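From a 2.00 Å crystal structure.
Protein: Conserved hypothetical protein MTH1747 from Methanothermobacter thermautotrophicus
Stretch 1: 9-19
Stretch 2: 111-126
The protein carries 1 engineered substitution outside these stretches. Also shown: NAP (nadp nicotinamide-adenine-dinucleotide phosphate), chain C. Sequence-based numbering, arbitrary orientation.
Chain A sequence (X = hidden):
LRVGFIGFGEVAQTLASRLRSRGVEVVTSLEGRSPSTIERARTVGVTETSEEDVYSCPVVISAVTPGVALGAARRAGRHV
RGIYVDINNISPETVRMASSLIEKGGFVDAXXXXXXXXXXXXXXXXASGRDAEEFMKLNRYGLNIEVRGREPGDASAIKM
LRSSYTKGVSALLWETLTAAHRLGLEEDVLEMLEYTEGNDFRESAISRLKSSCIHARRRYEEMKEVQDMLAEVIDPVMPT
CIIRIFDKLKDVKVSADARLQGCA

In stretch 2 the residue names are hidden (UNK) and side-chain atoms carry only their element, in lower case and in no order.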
# COMPACT_ATOMS: atom_id res chain seq x y z
N GLY A 9 24.38 -2.04 -24.70
CA GLY A 9 24.18 -3.12 -23.76
C GLY A 9 22.82 -3.75 -23.94
O GLY A 9 22.30 -3.77 -25.05
N GLU A 10 22.25 -4.25 -22.85
CA GLU A 10 20.96 -4.93 -22.90
C GLU A 10 19.80 -4.08 -23.40
O GLU A 10 18.99 -4.56 -24.19
CB GLU A 10 20.61 -5.53 -21.53
CG GLU A 10 19.26 -6.23 -21.54
CD GLU A 10 19.02 -7.12 -20.34
OE1 GLU A 10 19.30 -6.71 -19.20
OE2 GLU A 10 18.54 -8.26 -20.54
N VAL A 11 19.67 -2.87 -22.88
CA VAL A 11 18.60 -1.97 -23.32
C VAL A 11 18.73 -1.63 -24.80
O VAL A 11 17.80 -1.83 -25.57
CB VAL A 11 18.60 -0.68 -22.51
CG1 VAL A 11 17.63 0.34 -23.12
CG2 VAL A 11 18.21 -1.02 -21.08
N ALA A 12 19.90 -1.13 -25.19
CA ALA A 12 20.15 -0.76 -26.58
C ALA A 12 19.91 -1.93 -27.54
O ALA A 12 19.31 -1.75 -28.60
CB ALA A 12 21.61 -0.25 -26.74
N GLN A 13 20.40 -3.11 -27.18
CA GLN A 13 20.21 -4.29 -28.04
C GLN A 13 18.73 -4.57 -28.27
O GLN A 13 18.30 -4.77 -29.40
CB GLN A 13 20.85 -5.53 -27.42
CG GLN A 13 20.66 -6.81 -28.28
CD GLN A 13 21.31 -8.07 -27.67
OE1 GLN A 13 21.64 -8.10 -26.48
NE2 GLN A 13 21.46 -9.12 -28.49
N THR A 14 17.97 -4.61 -27.19
CA THR A 14 16.54 -4.88 -27.24
C THR A 14 15.80 -3.90 -28.15
O THR A 14 15.07 -4.32 -29.04
CB THR A 14 15.96 -4.85 -25.82
OG1 THR A 14 16.65 -5.80 -25.01
CG2 THR A 14 14.49 -5.18 -25.83
N LEU A 15 15.99 -2.60 -27.91
CA LEU A 15 15.35 -1.55 -28.71
C LEU A 15 15.88 -1.51 -30.14
O LEU A 15 15.10 -1.39 -31.07
CB LEU A 15 15.58 -0.17 -28.07
CG LEU A 15 15.04 -0.00 -26.64
CD1 LEU A 15 15.37 1.39 -26.09
CD2 LEU A 15 13.55 -0.24 -26.63
N ALA A 16 17.19 -1.58 -30.32
CA ALA A 16 17.77 -1.55 -31.66
C ALA A 16 17.26 -2.71 -32.52
O ALA A 16 16.93 -2.52 -33.68
CB ALA A 16 19.28 -1.56 -31.59
N SER A 17 17.18 -3.89 -31.93
CA SER A 17 16.72 -5.09 -32.61
C SER A 17 15.27 -4.91 -33.13
O SER A 17 14.96 -5.28 -34.28
CB SER A 17 16.82 -6.26 -31.63
OG SER A 17 16.46 -7.47 -32.23
N ARG A 18 14.42 -4.30 -32.31
CA ARG A 18 13.02 -4.06 -32.68
C ARG A 18 12.93 -3.04 -33.81
O ARG A 18 12.22 -3.24 -34.82
CB ARG A 18 12.21 -3.57 -31.47
CG ARG A 18 10.76 -3.16 -31.75
CD ARG A 18 9.96 -4.28 -32.44
NE ARG A 18 9.88 -5.48 -31.62
CZ ARG A 18 9.06 -5.61 -30.57
NH1 ARG A 18 8.27 -4.60 -30.21
NH2 ARG A 18 8.96 -6.78 -29.95
N LEU A 19 13.65 -1.94 -33.65
CA LEU A 19 13.68 -0.87 -34.66
C LEU A 19 14.20 -1.38 -36.01
O LEU A 19 13.67 -1.04 -37.07
CB LEU A 19 14.56 0.29 -34.16
CG LEU A 19 14.10 1.04 -32.90
CD1 LEU A 19 15.18 2.01 -32.46
CD2 LEU A 19 12.80 1.81 -33.17
N UNK A 111 11.86 6.84 -19.49
CA UNK A 111 12.00 5.97 -18.31
C UNK A 111 11.31 4.64 -18.62
O UNK A 111 10.13 4.61 -18.99
c UNK A 111 11.36 6.63 -17.07
N UNK A 112 12.07 3.56 -18.46
CA UNK A 112 11.61 2.20 -18.70
C UNK A 112 10.75 1.81 -17.49
O UNK A 112 11.22 1.85 -16.36
c UNK A 112 12.32 -0.23 -18.92
c UNK A 112 13.51 1.57 -20.20
c UNK A 112 12.81 1.25 -18.87
c UNK A 112 14.82 0.79 -20.44
N UNK A 113 9.50 1.47 -17.76
CA UNK A 113 8.53 1.14 -16.71
C UNK A 113 8.29 -0.36 -16.53
O UNK A 113 7.16 -0.78 -16.30
c UNK A 113 7.30 3.36 -17.06
c UNK A 113 6.48 3.85 -14.50
c UNK A 113 7.20 1.84 -17.02
s UNK A 113 7.91 3.92 -15.50
N UNK A 114 9.35 -1.14 -16.58
CA UNK A 114 9.20 -2.57 -16.42
C UNK A 114 10.51 -3.32 -16.55
O UNK A 114 11.59 -2.76 -16.29
N UNK A 115 10.40 -4.58 -16.95
CA UNK A 115 11.56 -5.45 -17.11
C UNK A 115 11.93 -5.62 -18.58
O UNK A 115 11.17 -6.20 -19.34
c UNK A 115 11.26 -6.82 -16.49
o UNK A 115 12.26 -7.77 -16.82
N UNK A 116 13.09 -5.11 -18.97
CA UNK A 116 13.55 -5.25 -20.36
C UNK A 116 13.66 -6.75 -20.67
O UNK A 116 13.19 -7.21 -21.71
c UNK A 116 14.93 -4.57 -20.57
c UNK A 116 14.81 -3.07 -20.33
c UNK A 116 15.43 -4.81 -21.97
N UNK A 117 14.24 -7.48 -19.72
CA UNK A 117 14.45 -8.93 -19.79
C UNK A 117 13.17 -9.72 -20.04
O UNK A 117 13.16 -10.64 -20.85
c UNK A 117 18.27 -10.09 -17.53
c UNK A 117 16.71 -11.20 -19.14
c UNK A 117 15.41 -10.87 -18.40
n UNK A 117 17.88 -10.39 -18.77
c UNK A 117 15.05 -9.41 -18.46
n UNK A 117 17.59 -10.52 -16.47
n UNK A 117 19.38 -9.39 -17.34
N UNK A 118 12.10 -9.39 -19.33
CA UNK A 118 10.86 -10.12 -19.50
C UNK A 118 9.90 -9.60 -20.56
O UNK A 118 9.16 -10.39 -21.16
n UNK A 118 9.99 -10.40 -15.11
n UNK A 118 9.80 -9.38 -13.06
n UNK A 118 9.36 -11.63 -13.27
c UNK A 118 10.77 -11.31 -17.27
c UNK A 118 10.14 -10.26 -18.17
c UNK A 118 9.71 -10.47 -13.81
c UNK A 118 9.94 -11.54 -16.02
N UNK A 119 9.92 -8.30 -20.83
CA UNK A 119 9.01 -7.74 -21.81
C UNK A 119 9.65 -7.45 -23.15
O UNK A 119 8.94 -7.22 -24.12
c UNK A 119 7.67 -6.59 -19.90
c UNK A 119 5.27 -6.85 -20.76
n UNK A 119 5.46 -6.98 -22.24
c UNK A 119 6.41 -7.46 -19.94
c UNK A 119 8.36 -6.46 -21.26
N UNK A 120 10.97 -7.46 -23.23
CA UNK A 120 11.62 -7.14 -24.49
C UNK A 120 11.27 -5.72 -24.97
O UNK A 120 10.94 -4.83 -24.17
N UNK A 121 11.30 -5.53 -26.28
CA UNK A 121 11.03 -4.22 -26.87
C UNK A 121 9.59 -3.74 -26.67
O UNK A 121 9.28 -2.59 -26.98
c UNK A 121 11.42 -4.20 -28.34
N UNK A 122 8.72 -4.61 -26.15
CA UNK A 122 7.32 -4.27 -25.87
C UNK A 122 7.16 -3.48 -24.57
O UNK A 122 6.06 -3.06 -24.20
o UNK A 122 6.50 -5.57 -28.12
c UNK A 122 6.46 -5.53 -25.74
c UNK A 122 6.13 -6.15 -27.07
o UNK A 122 5.48 -7.21 -27.07
N UNK A 123 8.26 -3.29 -23.88
CA UNK A 123 8.25 -2.59 -22.61
C UNK A 123 7.67 -1.20 -22.72
O UNK A 123 7.88 -0.52 -23.73
c UNK A 123 8.86 -3.18 -19.75
c UNK A 123 9.68 -2.56 -22.02
c UNK A 123 10.63 -1.69 -22.85
c UNK A 123 9.65 -2.20 -20.54
N UNK A 124 6.83 -0.81 -21.75
CA UNK A 124 6.29 0.53 -21.75
C UNK A 124 7.41 1.49 -21.34
O UNK A 124 8.18 1.23 -20.38
n UNK A 124 1.30 1.59 -23.64
n UNK A 124 3.34 2.21 -22.76
c UNK A 124 5.12 0.65 -20.78
c UNK A 124 4.24 2.89 -21.81
c UNK A 124 4.58 2.09 -20.54
c UNK A 124 2.01 2.17 -22.67
n UNK A 124 1.39 2.76 -21.66
N UNK A 125 7.55 2.56 -22.12
CA UNK A 125 8.54 3.57 -21.81
C UNK A 125 7.78 4.89 -21.69
O UNK A 125 7.03 5.25 -22.59
c UNK A 125 10.45 4.93 -22.82
c UNK A 125 9.54 3.69 -22.98
c UNK A 125 11.18 2.40 -24.40
c UNK A 125 10.37 2.42 -23.10
N UNK A 126 7.96 5.62 -20.61
CA UNK A 126 7.28 6.92 -20.54
C UNK A 126 8.37 7.97 -20.86
O UNK A 126 9.55 7.76 -20.56
c UNK A 126 6.57 7.18 -19.19
c UNK A 126 7.56 7.13 -18.04
c UNK A 126 5.42 6.12 -18.99
c UNK A 126 6.94 7.64 -16.68
PA NAP C . 24.63 -2.81 -19.88
O1A NAP C . 25.10 -2.26 -18.62
O2A NAP C . 23.64 -3.79 -20.27
O5B NAP C . 24.93 -1.76 -21.14
C5B NAP C . 25.55 -0.34 -21.09
C4B NAP C . 26.52 -0.52 -22.16
O4B NAP C . 27.07 1.00 -22.13
C3B NAP C . 27.72 -0.83 -22.09
O3B NAP C . 27.35 -1.67 -23.10
C2B NAP C . 29.09 -0.32 -22.29
O2B NAP C . 30.04 -0.58 -23.08
C1B NAP C . 28.50 0.95 -22.46
N9A NAP C . 29.27 2.01 -21.78
C8A NAP C . 29.86 2.22 -20.53
N7A NAP C . 30.51 3.36 -20.48
C5A NAP C . 30.35 3.94 -21.72
C6A NAP C . 30.81 5.17 -22.30
N6A NAP C . 31.56 6.04 -21.62
N1A NAP C . 30.45 5.45 -23.61
C2A NAP C . 29.69 4.57 -24.33
N3A NAP C . 29.23 3.40 -23.86
C4A NAP C . 29.59 3.14 -22.53
O3 NAP C . 23.37 -1.86 -19.36
PN NAP C . 21.70 -1.82 -19.68
O1N NAP C . 21.03 -2.89 -18.88
O2N NAP C . 21.65 -1.88 -21.15
O5D NAP C . 21.06 -0.42 -19.28
C5D NAP C . 21.48 0.81 -19.92
C4D NAP C . 20.87 1.97 -19.15
O4D NAP C . 19.42 1.95 -18.98
C3D NAP C . 21.40 2.13 -17.70
O3D NAP C . 21.63 3.50 -17.26
C2D NAP C . 20.39 1.46 -16.83
O2D NAP C . 20.38 1.94 -15.51
C1D NAP C . 19.08 1.73 -17.61
N1N NAP C . 18.02 0.73 -17.37
C2N NAP C . 18.24 -0.62 -17.68
C3N NAP C . 17.14 -1.50 -17.43
C7N NAP C . 17.22 -2.93 -17.70
O7N NAP C . 16.25 -3.68 -17.48
N7N NAP C . 18.35 -3.49 -18.21
C4N NAP C . 15.93 -0.98 -16.90
C5N NAP C . 15.75 0.33 -16.61
C6N NAP C . 16.79 1.19 -16.85
P2B NAP C . 31.13 -1.65 -22.42
O1X NAP C . 30.52 -3.02 -22.36
O2X NAP C . 32.18 -1.52 -23.39
O3X NAP C . 31.39 -1.17 -21.08
O HOH W 1 15.14 -8.05 -24.05
O HOH W 2 8.52 -8.07 -26.75

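Position 111 has a lone side-chain carbon, out of reach of stretch 1: Ala-111, paired in a strand with position 126. Position 112 carries four carbons, forked at the first with one arm two carbons long, the mark of isoleucine. In Ile-112 the long arm ends at CD1, 3.9 Å from Val-11 CG2, while CB lies 3.8 Å from NAP C5N.

Position 113 is an unbranched run of two carbons, a sulfur and a carbon, turned off the contact: Met-113. Position 114 has no side-chain atoms and is Gly-114. Position 115, one carbon then one oxygen, is Ser-115; its OG accepts from the backbone N of position 118 at 3.0 Å, capping the short helix that follows.

Position 116 shows one carbon bearing two more, pointed toward stretch 1. This is Val-116: CG1 reaches Thr-14 OG1 at 3.4 Å, and CG2 lies 4.0 Å from Val-11 CG2 and 3.3 Å from NAP O7N. Position 117 has three carbons, a nitrogen, then a carbon with two nitrogens, so it is Arg-117. Its CA-to-CB bond runs sideways, yet its end comes nearer, and NE donates to Glu-10 OE2 at 2.8 Å in a salt bridge.

Position 118 has the same guanidinium pattern but no contact: Arg-118. Position 119, four carbons in a row ending in nitrogen, is Lys-119, also free of stretch 1. Position 120 lacks a side chain, and its positive phi suits glycine; the C atom of Gly-120 lies 3.4 Å from Thr-14 CG2.

Position 121 has one carbon, 3.3 Å from Arg-18 CB. Ala-121 also covers one face of the Arg-18 guanidinium. Position 122, two carbons with two oxygens on the second, is Asp-122; OD1 meets the edge of that guanidinium, accepting from Arg-18 NH1 at 2.9 Å.

Position 123, four carbons forked at the first, is Ile-123, whose end leads away. Position 124 is again a guanidinium chain, Arg-124, out of reach. Positions 125 and 126 repeat the forked four-carbon pattern: Ile-125 places CD1 4.2 Å from Leu-15 CD2, whereas Ile-126 is out of reach.

The rule is a helix with distinct tasks along its length. Val-11 and Leu-15 supply apolar contacts, Thr-14 and Arg-18 pack close to Ala-121, and Glu-10 and Arg-18 make the salt bridges. The small Ala-121 accompanies the close approach of the backbones, its CA 5.4 Å from Leu-15 CA. Near the helix start, Glu-10 N and Val-11 N also bind NADP phosphate oxygens, joining cofactor and contact.

Stretch 2 111-126: AIMGSVRRKGADIRII
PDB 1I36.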